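Local coordinates for protein acetolactate synthase isozyme 1 large subunit (Escherichia coli, PDB 6LPI) that is the large subunit of an enzyme of the thiamine diphosphate-binding family and holds FAD, thiamine diphosphate and magnesium, at residues S38-Y43 with M81-G85. Numbering follows the deposited sequence.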
loop_
_atom_site.group_PDB
_atom_site.type_symbol
_atom_site.label_atom_id
_atom_site.label_comp_id
_atom_site.label_asym_id
_atom_site.label_seq_id
_atom_site.Cartn_x
_atom_site.Cartn_y
_atom_site.Cartn_z
ATOM N N SER B 38 -5.231 29.028 1.403
ATOM C CA SER B 38 -5.607 28.530 2.724
ATOM C C SER B 38 -4.469 27.830 3.452
ATOM O O SER B 38 -4.618 27.553 4.647
ATOM C CB SER B 38 -6.796 27.580 2.607
ATOM O OG SER B 38 -6.670 26.772 1.447
ATOM N N ILE B 39 -3.357 27.526 2.779
ATOM C CA ILE B 39 -2.199 26.934 3.441
ATOM C C ILE B 39 -1.002 27.877 3.456
ATOM O O ILE B 39 0.090 27.473 3.900
ATOM C CB ILE B 39 -1.836 25.562 2.831
ATOM C CG1 ILE B 39 -0.981 24.737 3.792
ATOM C CG2 ILE B 39 -1.100 25.715 1.510
ATOM C CD1 ILE B 39 -1.587 24.545 5.128
ATOM N N LEU B 40 -1.154 29.112 2.965
ATOM C CA LEU B 40 -0.003 30.013 2.903
ATOM C C LEU B 40 0.632 30.336 4.254
ATOM O O LEU B 40 1.854 30.573 4.273
ATOM C CB LEU B 40 -0.372 31.324 2.201
ATOM C CG LEU B 40 -0.539 31.237 0.688
ATOM C CD1 LEU B 40 -0.532 32.640 0.055
ATOM C CD2 LEU B 40 0.524 30.321 0.068
ATOM N N PRO B 41 -0.099 30.411 5.377
ATOM C CA PRO B 41 0.593 30.606 6.668
ATOM C C PRO B 41 1.634 29.535 6.982
ATOM O O PRO B 41 2.765 29.876 7.357
ATOM C CB PRO B 41 -0.562 30.613 7.673
ATOM C CG PRO B 41 -1.706 31.131 6.900
ATOM C CD PRO B 41 -1.560 30.545 5.527
ATOM N N VAL B 42 1.295 28.248 6.839
ATOM C CA VAL B 42 2.283 27.208 7.117
ATOM C C VAL B 42 3.497 27.402 6.221
ATOM O O VAL B 42 4.650 27.350 6.679
ATOM C CB VAL B 42 1.660 25.808 6.953
ATOM C CG1 VAL B 42 2.671 24.723 7.256
ATOM C CG2 VAL B 42 0.493 25.666 7.892
ATOM N N TYR B 43 3.255 27.686 4.940
ATOM C CA TYR B 43 4.358 27.947 4.034
ATOM C C TYR B 43 5.223 29.098 4.543
ATOM O O TYR B 43 6.460 29.020 4.504
ATOM C CB TYR B 43 3.813 28.203 2.630
ATOM C CG TYR B 43 3.689 26.923 1.850
ATOM C CD1 TYR B 43 2.538 26.130 1.929
ATOM C CD2 TYR B 43 4.734 26.464 1.065
ATOM C CE1 TYR B 43 2.438 24.923 1.222
ATOM C CE2 TYR B 43 4.631 25.266 0.352
ATOM C CZ TYR B 43 3.485 24.511 0.430
ATOM O OH TYR B 43 3.406 23.326 -0.263
ATOM N N MET B 81 1.483 18.303 1.221
ATOM C CA MET B 81 0.721 19.484 1.622
ATOM C C MET B 81 -0.031 20.081 0.444
ATOM O O MET B 81 0.494 20.131 -0.669
ATOM C CB MET B 81 1.641 20.574 2.171
ATOM C CG MET B 81 2.679 20.109 3.140
ATOM S SD MET B 81 3.512 21.544 3.787
ATOM C CE MET B 81 2.773 21.641 5.419
ATOM N N ALA B 82 -1.232 20.593 0.705
ATOM C CA ALA B 82 -2.001 21.244 -0.348
ATOM C C ALA B 82 -2.977 22.243 0.271
ATOM O O ALA B 82 -3.213 22.247 1.484
ATOM C CB ALA B 82 -2.719 20.213 -1.220
ATOM N N CYS B 83 -3.530 23.110 -0.582
ATOM C CA CYS B 83 -4.555 24.062 -0.165
ATOM C C CYS B 83 -5.949 23.422 -0.180
ATOM O O CYS B 83 -6.117 22.235 -0.469
ATOM C CB CYS B 83 -4.517 25.308 -1.054
ATOM S SG CYS B 83 -4.903 25.017 -2.809
ATOM N N SER B 84 -6.967 24.214 0.153
ATOM C CA SER B 84 -8.338 23.726 0.098
ATOM C C SER B 84 -8.755 23.466 -1.342
ATOM O O SER B 84 -8.009 23.682 -2.298
ATOM C CB SER B 84 -9.296 24.729 0.726
ATOM O OG SER B 84 -9.211 25.987 0.076
ATOM N N GLY B 85 -9.974 22.997 -1.485
ATOM C CA GLY B 85 -10.610 22.874 -2.771
ATOM C C GLY B 85 -9.884 21.906 -3.661
ATOM O O GLY B 85 -9.652 20.754 -3.287
#
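Met81, Ser38 and Ile39 account for most of the 313 Å² buried where the 3-10 turn and first turn of helix 40-47 meet the end of strand 78-82 and the loop after it. That strand lies inside the parallel sheet of the N-terminal thiamine diphosphate-binding domain, its backbone hydrogen-bonded through Met81 to Ile34, just past strand 30-33, and through Ala82 to Ile108 and Gly110 of strand 105-111. The CA-to-CB bond of Met81 points toward segment 38-43. Its CE packs 3.6 Å from Val42 CG1, while its SD lies 4.9 Å from the centroid of the Tyr43 ring, 34° off the ring normal, an oblique Met-aromatic contact. Val42 links this methionine contact to Ala16 and Ile19 of helix 15-25, and Tyr43 links it to His54 of strand 53-56, whose ring it meets edge-to-face.

Nearer the strand's end, Ile39 bridges the apolar and polar parts of the contact. Its CB sits 3.8 Å from Ala82 O and its CG2 4.3 Å from Cys83 CB; Ile39 CA and Cys83 CA, 5.2 Å apart, are the nearest CA pair.

Beyond the strand the chain turns into a loop, and here Ser38 OG accepts a hydrogen bond from Ser84 N (2.9 Å, 164° at the hydrogen). The same OG lies 3.6 Å from Cys83 CB. Cys83 belongs to a thiamine diphosphate pocket, as does Pro35, which touches Tyr43. The apolar packing thus seats the helix on the sheet, whereas the hydrogen bond from Ser84 N ties the 3-10 turn to the backbone just after the pocket cysteine.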